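Trans-isoprenyl diphosphate synthase (PDB 3OYR) catalyses the chain elongation of allylic diphosphates with isopentenyl diphosphate, probably making all-trans-octaprenyl diphosphate for the side chains of isoprenoid quinones. Local coordinates at the interface of chains A and B. Coordinates in Å, arbitrary orientation; residue numbers count along the deposited sequence, not the author numbering. Chains: chain A/B, Trans-isoprenyl diphosphate synthase.

The four contacts sample one two-fold symmetric interface between identical chains, built largely from helices 126-145 and 150-172 of chain A and their counterparts in chain B. Contacts 1 and 4 are neighbours, their C-alpha centres about 7 Å apart, and share A:Val168 on helix 150-172. Contact 2 lies about 12 Å from contact 3, 13 Å from contact 4 and 15 Å from contact 1, between the two outer regions. Contact 3 is about 23 Å from contacts 1 and 4, and repeats much of contact 1 with the chains exchanged. Polar anchors are thus spread along the dimer seam, with apolar packing between them.

Contact 1: the interface of chains A and B. Residues chain A 161, 165, 168-169; chain B 48, 50, 53, 135.
A:Glu165 and B:Ser48 join across a helix-to-loop part of the homodimer interface, where a serine-glutamate hydrogen bond and a band of apolar packing fasten helix 150-172 of chain A to chain B. The serine hydroxyl OG donates to the carboxylate oxygen OE1 of A:Glu165 at 2.5 Å, arriving on the anti side and 26° out of the carboxylate plane. The other oxygen, OE2, faces A:Arg161 NH1 at 3.4 Å, a weak bond and salt bridge within chain A that may steady the carboxylate. The glutamate methylene CG packs at 3.7 Å against both B:Ile53 CD1 and B:Phe135 CE1; its carboxylate is turned 34° from the phenyl plane. Replacing A:Glu165 by an alanine would probably leave the B:Ser48 hydroxyl without its acceptor and open a gap beside B:Phe135 and B:Ile53. Further along, A:Val168 holds CG1 anti to the backbone N (chi1 176°), which brings this methyl within 3.7 Å of B:Val50 CG1 and also of B:Ile53 CG1. B:Val50 CG1 reaches A:Leu169 CA at 3.8 Å as well. The chain A residues occupy successive turns of helix 150-172, facing the 48-50 loop, the start of helix 52-61 and helix 126-147 of chain B.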
# COMPACT_ATOMS: atom_id res chain seq x y z
N ARG A 161 -9.25 -3.21 -1.76
CA ARG A 161 -9.17 -4.54 -1.18
C ARG A 161 -9.50 -5.65 -2.18
O ARG A 161 -8.73 -6.59 -2.33
CB ARG A 161 -10.07 -4.63 0.06
CG ARG A 161 -9.87 -5.90 0.86
CD ARG A 161 -11.00 -6.86 0.68
NE ARG A 161 -12.26 -6.27 1.14
CZ ARG A 161 -13.46 -6.77 0.89
NH1 ARG A 161 -13.58 -7.87 0.17
NH2 ARG A 161 -14.55 -6.16 1.36
N GLU A 165 -7.17 -8.59 -3.89
CA GLU A 165 -7.56 -10.01 -3.93
C GLU A 165 -7.58 -10.55 -5.36
O GLU A 165 -7.06 -11.65 -5.63
CB GLU A 165 -8.91 -10.26 -3.27
CG GLU A 165 -8.90 -10.06 -1.78
CD GLU A 165 -10.28 -10.17 -1.15
OE1 GLU A 165 -10.41 -10.92 -0.16
OE2 GLU A 165 -11.23 -9.52 -1.64
N VAL A 168 -3.90 -11.01 -6.55
CA VAL A 168 -3.31 -12.19 -5.91
C VAL A 168 -3.85 -13.48 -6.55
O VAL A 168 -3.07 -14.39 -6.88
CB VAL A 168 -3.50 -12.17 -4.36
CG1 VAL A 168 -2.97 -13.44 -3.73
CG2 VAL A 168 -2.76 -11.00 -3.74
N LEU A 169 -5.16 -13.55 -6.77
CA LEU A 169 -5.81 -14.71 -7.40
C LEU A 169 -5.30 -14.97 -8.82
O LEU A 169 -5.06 -16.11 -9.20
CB LEU A 169 -7.35 -14.53 -7.42
CG LEU A 169 -8.31 -15.65 -7.84
CD1 LEU A 169 -8.10 -16.97 -7.10
CD2 LEU A 169 -9.77 -15.19 -7.65
N SER B 48 -9.28 -14.14 3.71
CA SER B 48 -9.71 -13.94 2.33
C SER B 48 -9.97 -15.30 1.69
O SER B 48 -9.33 -16.29 2.07
CB SER B 48 -8.63 -13.23 1.52
OG SER B 48 -9.08 -12.98 0.21
N VAL B 50 -9.14 -15.92 -1.28
CA VAL B 50 -7.89 -16.12 -2.03
C VAL B 50 -6.83 -16.60 -1.03
O VAL B 50 -6.29 -15.81 -0.25
CB VAL B 50 -7.48 -14.82 -2.74
CG1 VAL B 50 -6.29 -15.05 -3.63
CG2 VAL B 50 -8.64 -14.25 -3.54
N ILE B 53 -3.32 -15.12 0.45
CA ILE B 53 -3.41 -13.92 1.29
C ILE B 53 -3.30 -14.21 2.81
O ILE B 53 -2.33 -13.77 3.41
CB ILE B 53 -4.63 -13.03 0.91
CG1 ILE B 53 -4.42 -12.39 -0.46
CG2 ILE B 53 -4.81 -11.96 1.94
CD1 ILE B 53 -5.68 -11.74 -1.03
N PHE B 135 -3.14 -5.59 -0.06
CA PHE B 135 -4.35 -6.10 0.63
C PHE B 135 -4.48 -5.58 2.07
O PHE B 135 -5.55 -5.07 2.48
CB PHE B 135 -4.36 -7.65 0.62
CG PHE B 135 -5.51 -8.27 1.43
CD1 PHE B 135 -6.76 -8.45 0.87
CD2 PHE B 135 -5.32 -8.67 2.76
CE1 PHE B 135 -7.81 -9.02 1.61
CE2 PHE B 135 -6.35 -9.23 3.51
CZ PHE B 135 -7.60 -9.41 2.93

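Contact 2: the interface of chains A and B. Residues chain A 104, 130-131, 134; chain B 104, 108, 130, 134.
A:His104 and B:Asp134, with their twins B:His104 and A:Asp134, form reciprocal histidine-carboxylate pairs at the middle of the homodimer interface. Hydrogen bonds dominate. A:His104 ND1 donates to B:Asp134 OD2 at 2.5 Å in a nearly straight bond; the carboxylate uses its syn lone pair and lies almost coplanar with the imidazole, 10° between planes. In the twin, B:His104 ND1 meets A:Asp134 OD2 at 2.7 Å, again on the syn lone pair. The opposite ring nitrogens are bonded within their own chains: A:His104 NE2 donates to the A:Val130 carbonyl O at 2.7 Å in the carbonyl plane, and B:His104 NE2 does the same with B:Val130 O. Each imidazole is therefore gripped at both nitrogens, and the carboxylate of one chain and the carbonyl of the other together fix its rotation.

Ring contacts come next. The two histidines meet edge to face, with planes 79° apart and CE1 of A:His104 3.6 Å from CE1 of B:His104. One face of the A:His104 ring carries B:Val130 CG1, a CH-pi contact offset toward the rim.

Apolar packing flanks the polar centre, with A:Leu131 lying near B:Val108. B:Val130 keeps CG1 anti to the backbone N (chi1 164°), directing that methyl to the imidazole, while its other branch, CG2, stands 3.9 Å from CG2 of A:Val130.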
# COMPACT_ATOMS: atom_id res chain seq x y z
N HIS A 104 2.54 -1.67 -9.25
CA HIS A 104 2.78 -2.89 -8.52
C HIS A 104 2.64 -4.16 -9.36
O HIS A 104 2.85 -5.25 -8.85
CB HIS A 104 1.88 -2.93 -7.29
CG HIS A 104 2.34 -2.04 -6.18
ND1 HIS A 104 1.74 -2.02 -4.94
CD2 HIS A 104 3.36 -1.15 -6.11
CE1 HIS A 104 2.37 -1.16 -4.16
NE2 HIS A 104 3.35 -0.61 -4.85
N VAL A 130 7.49 -0.08 -6.49
CA VAL A 130 6.81 -0.46 -5.25
C VAL A 130 6.47 0.78 -4.40
O VAL A 130 5.31 1.00 -4.02
CB VAL A 130 7.65 -1.47 -4.44
CG1 VAL A 130 7.03 -1.75 -3.04
CG2 VAL A 130 7.84 -2.76 -5.23
N LEU A 131 7.46 1.61 -4.16
CA LEU A 131 7.31 2.70 -3.22
C LEU A 131 6.51 3.89 -3.76
O LEU A 131 5.76 4.52 -3.02
CB LEU A 131 8.68 3.13 -2.69
CG LEU A 131 9.49 1.99 -2.06
CD1 LEU A 131 10.93 2.38 -1.93
CD2 LEU A 131 8.89 1.60 -0.70
N ASP A 134 3.06 2.80 -3.41
CA ASP A 134 2.61 3.07 -2.03
C ASP A 134 2.26 4.54 -1.76
O ASP A 134 1.24 4.85 -1.10
CB ASP A 134 3.67 2.60 -1.03
CG ASP A 134 3.81 1.11 -1.01
OD1 ASP A 134 2.99 0.42 -1.66
OD2 ASP A 134 4.74 0.61 -0.34
N HIS B 104 6.78 -4.83 2.08
CA HIS B 104 7.32 -4.01 1.03
C HIS B 104 8.78 -3.67 1.28
O HIS B 104 9.61 -3.77 0.36
CB HIS B 104 6.46 -2.76 0.85
CG HIS B 104 5.14 -3.03 0.19
ND1 HIS B 104 4.41 -2.06 -0.46
CD2 HIS B 104 4.43 -4.18 0.06
CE1 HIS B 104 3.32 -2.60 -0.97
NE2 HIS B 104 3.31 -3.88 -0.67
N VAL B 108 12.17 -4.63 -0.96
CA VAL B 108 13.00 -3.54 -1.47
C VAL B 108 14.46 -3.71 -1.01
O VAL B 108 15.39 -3.66 -1.82
CB VAL B 108 12.39 -2.18 -1.05
CG1 VAL B 108 13.41 -1.04 -1.17
CG2 VAL B 108 11.16 -1.89 -1.89
N VAL B 130 4.38 -8.04 -2.26
CA VAL B 130 3.89 -6.70 -2.59
C VAL B 130 2.37 -6.65 -2.58
O VAL B 130 1.79 -5.80 -1.89
CB VAL B 130 4.49 -6.20 -3.91
CG1 VAL B 130 3.72 -5.01 -4.49
CG2 VAL B 130 5.94 -5.84 -3.67
N ASP B 134 -0.39 -4.74 -0.28
CA ASP B 134 -1.51 -3.92 -0.81
C ASP B 134 -2.88 -4.29 -0.22
O ASP B 134 -3.66 -3.39 0.10
CB ASP B 134 -1.57 -3.93 -2.34
CG ASP B 134 -0.32 -3.35 -2.99
OD1 ASP B 134 0.46 -2.69 -2.27
OD2 ASP B 134 -0.13 -3.57 -4.21

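Contact 3: the interface of chains A and B. Residues chain A 48, 53, 135, 138-139, 142; chain B 161, 164-165.
B:Arg161 and A:Glu142 have side chains set roughly perpendicular, yet their guanidinium and carboxylate planes are only 24° apart, producing a side-on salt bridge across the homodimer seam. B:Arg161 NH2 donates to the syn lone pair of A:Glu142 OE1 at 2.9 Å, and that oxygen lies in the guanidinium plane. Beside it, NE donates to OE2, also at 2.9 Å, on the syn side but tilted from the carboxylate plane. A:Arg139 NH2 adds a 2.9 Å bond to the same OE2 from the opposite face, so this oxygen accepts from both chains. The two arginine chains run side by side in the same direction, their guanidinium planes 55° apart and bridged by the shared carboxylate.

Bends at chi2 and chi3 turn the B:Arg161 guanidinium so that NH1 can also bond B:Glu165 OE2 at 3.1 Å. B:Glu165 in turn accepts from A:Ser48 OG through OE1 at 2.6 Å, extending the polar chain back to chain A. A methionine in place of B:Arg161 would probably leave A:Glu142 without its mate across the seam and the B:Glu165 carboxylate less firmly held, its NH1 donor gone.

A:Phe135 presents the edge of its ring to B:Glu165 OE1, while A:Ile53 CG2 sits over the ring centre, 3.4 Å above the plane. The small side chain of B:Ala164 probably lets the helices approach closely, its CB 3.6 Å from A:Phe135 CA. Here helix 126-145 of chain A packs along helix 150-173 of chain B, with the A:Ser48 loop and helix 52-61 flanking the end near B:Glu165.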
# COMPACT_ATOMS: atom_id res chain seq x y z
N SER A 48 5.83 16.10 -4.52
CA SER A 48 6.48 15.84 -3.25
C SER A 48 7.77 16.63 -3.17
O SER A 48 8.34 16.97 -4.20
CB SER A 48 6.82 14.35 -3.13
OG SER A 48 7.43 14.06 -1.88
N ILE A 53 9.60 11.15 -6.98
CA ILE A 53 8.20 10.71 -6.90
C ILE A 53 7.32 11.33 -8.01
O ILE A 53 6.76 10.57 -8.80
CB ILE A 53 7.57 10.91 -5.49
CG1 ILE A 53 8.37 10.18 -4.41
CG2 ILE A 53 6.15 10.42 -5.50
CD1 ILE A 53 7.87 10.44 -3.01
N PHE A 135 3.10 5.44 -2.26
CA PHE A 135 2.83 6.87 -2.19
C PHE A 135 1.47 7.21 -2.81
O PHE A 135 0.63 7.86 -2.17
CB PHE A 135 3.98 7.64 -2.89
CG PHE A 135 3.72 9.13 -3.06
CD1 PHE A 135 4.17 10.03 -2.10
CD2 PHE A 135 3.03 9.61 -4.18
CE1 PHE A 135 3.95 11.41 -2.25
CE2 PHE A 135 2.79 10.97 -4.34
CZ PHE A 135 3.25 11.88 -3.37
N ALA A 138 -1.64 5.94 -0.98
CA ALA A 138 -1.88 6.79 0.19
C ALA A 138 -2.37 8.18 -0.15
O ALA A 138 -3.26 8.69 0.54
CB ALA A 138 -0.63 6.86 1.07
N ARG A 139 -1.80 8.80 -1.18
CA ARG A 139 -2.24 10.11 -1.68
C ARG A 139 -3.71 10.08 -2.10
O ARG A 139 -4.45 11.06 -1.87
CB ARG A 139 -1.44 10.58 -2.92
CG ARG A 139 -0.34 11.64 -2.73
CD ARG A 139 -0.56 12.61 -1.60
NE ARG A 139 -0.23 14.00 -1.90
CZ ARG A 139 -0.57 15.03 -1.13
NH1 ARG A 139 -0.27 16.27 -1.49
NH2 ARG A 139 -1.21 14.82 0.02
N GLU A 142 -5.74 10.36 1.01
CA GLU A 142 -5.68 11.77 1.48
C GLU A 142 -6.60 12.68 0.66
O GLU A 142 -7.29 13.56 1.20
CB GLU A 142 -4.26 12.31 1.37
CG GLU A 142 -3.27 11.72 2.36
CD GLU A 142 -1.94 12.45 2.29
OE1 GLU A 142 -1.64 13.27 3.19
OE2 GLU A 142 -1.20 12.21 1.32
N ARG B 161 1.46 8.02 3.49
CA ARG B 161 2.08 8.72 2.38
C ARG B 161 3.51 9.11 2.74
O ARG B 161 4.42 8.95 1.93
CB ARG B 161 1.23 9.95 2.02
CG ARG B 161 1.72 10.77 0.83
CD ARG B 161 2.39 12.05 1.30
NE ARG B 161 1.48 12.86 2.11
CZ ARG B 161 1.84 13.93 2.81
NH1 ARG B 161 3.11 14.32 2.83
NH2 ARG B 161 0.93 14.61 3.49
N ALA B 164 6.02 6.28 2.61
CA ALA B 164 6.48 6.03 1.25
C ALA B 164 7.53 7.05 0.79
O ALA B 164 8.54 6.68 0.17
CB ALA B 164 5.32 6.00 0.30
N GLU B 165 7.30 8.32 1.12
CA GLU B 165 8.21 9.42 0.82
C GLU B 165 9.56 9.22 1.46
O GLU B 165 10.60 9.40 0.82
CB GLU B 165 7.64 10.75 1.32
CG GLU B 165 6.47 11.25 0.52
CD GLU B 165 5.97 12.62 0.99
OE1 GLU B 165 5.87 13.53 0.15
OE2 GLU B 165 5.69 12.79 2.19

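Contact 4: the interface of chains A and B. Residues chain A 167-168, 171-172; chain B 52, 127-128, 131.
B:Gln128 NE2, the side-chain amide nitrogen, donates to the main-chain carbonyl O of A:Val168 at 3.3 Å across the interface. The bond is long but almost straight, 175° at H, and lies in the carbonyl plane on a lone pair; the acceptor is nearly in the amide plane. A bend at chi2 (-68°) folds the glutamine so that its amide lies against helix 150-172, with CD 4.0 Å from A:Leu171 CD2.

Mostly apolar packing surrounds this bond. A:Leu171 and B:Gln128 run antiparallel alongside each other, and the leucine branch CD2 continues to B:Ala127 CB at 3.6 Å. A:Val168 sends CG2 to B:Leu131 CB, also at 3.6 Å, while its other methyl, CG1, faces B:Ile52 CG2. B:Leu131 is set roughly perpendicular to A:Glu167, its CD1 4.0 Å from the CB methylene. At the helix end, A:Met172 CB meets B:Ile52 CD1 at 3.7 Å, and a chi1 of 62° swings the thioether SD toward the same isoleucine, 3.8 Å from B:Ile52 CG1.

Together these contacts seat the C-terminal end of helix 150-172 between helices 52-61 and 126-147 of the other subunit, supporting the dimer through shape fit with a directional polar link from B:Gln128.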
# COMPACT_ATOMS: atom_id res chain seq x y z
N GLU A 167 -5.86 -9.49 -7.96
CA GLU A 167 -4.49 -9.58 -8.43
C GLU A 167 -3.69 -10.72 -7.83
O GLU A 167 -2.87 -11.33 -8.54
CB GLU A 167 -3.78 -8.26 -8.20
CG GLU A 167 -3.93 -7.33 -9.38
CD GLU A 167 -3.66 -5.90 -9.03
OE1 GLU A 167 -3.52 -5.08 -9.97
OE2 GLU A 167 -3.59 -5.59 -7.82
N VAL A 168 -3.90 -11.01 -6.55
CA VAL A 168 -3.31 -12.19 -5.91
C VAL A 168 -3.85 -13.48 -6.55
O VAL A 168 -3.07 -14.39 -6.88
CB VAL A 168 -3.50 -12.17 -4.36
CG1 VAL A 168 -2.97 -13.44 -3.73
CG2 VAL A 168 -2.76 -11.00 -3.74
N LEU A 171 -2.42 -14.24 -10.00
CA LEU A 171 -1.05 -14.69 -9.97
C LEU A 171 -0.92 -16.14 -9.49
O LEU A 171 -0.06 -16.87 -10.01
CB LEU A 171 -0.19 -13.74 -9.15
CG LEU A 171 1.20 -13.56 -9.75
CD1 LEU A 171 1.14 -12.92 -11.15
CD2 LEU A 171 2.05 -12.75 -8.80
N MET A 172 -1.77 -16.57 -8.55
CA MET A 172 -1.82 -17.99 -8.19
C MET A 172 -2.54 -18.86 -9.23
O MET A 172 -2.55 -20.09 -9.11
CB MET A 172 -2.34 -18.25 -6.76
CG MET A 172 -3.77 -17.81 -6.43
SD MET A 172 -4.24 -18.04 -4.67
CE MET A 172 -4.91 -19.69 -4.67
N ILE B 52 -3.68 -17.68 -0.62
CA ILE B 52 -2.32 -17.15 -0.45
C ILE B 52 -2.29 -15.97 0.54
O ILE B 52 -1.38 -15.86 1.37
CB ILE B 52 -1.68 -16.77 -1.82
CG1 ILE B 52 -1.09 -18.01 -2.51
CG2 ILE B 52 -0.59 -15.68 -1.68
CD1 ILE B 52 -0.22 -17.71 -3.74
N ALA B 127 6.40 -10.53 -5.91
CA ALA B 127 5.13 -9.99 -6.39
C ALA B 127 4.01 -10.21 -5.38
O ALA B 127 3.30 -9.25 -5.02
CB ALA B 127 4.76 -10.59 -7.75
N GLN B 128 3.89 -11.45 -4.90
CA GLN B 128 2.87 -11.80 -3.91
C GLN B 128 3.03 -11.07 -2.58
O GLN B 128 2.03 -10.64 -2.01
CB GLN B 128 2.73 -13.32 -3.71
CG GLN B 128 2.15 -14.13 -4.91
CD GLN B 128 0.67 -13.85 -5.23
OE1 GLN B 128 0.12 -12.79 -4.91
NE2 GLN B 128 0.01 -14.81 -5.89
N LEU B 131 1.73 -7.58 -3.28
CA LEU B 131 0.26 -7.63 -3.40
C LEU B 131 -0.49 -7.88 -2.08
O LEU B 131 -1.55 -7.26 -1.84
CB LEU B 131 -0.17 -8.61 -4.50
CG LEU B 131 0.29 -8.35 -5.94
CD1 LEU B 131 -0.17 -9.47 -6.87
CD2 LEU B 131 -0.18 -6.99 -6.47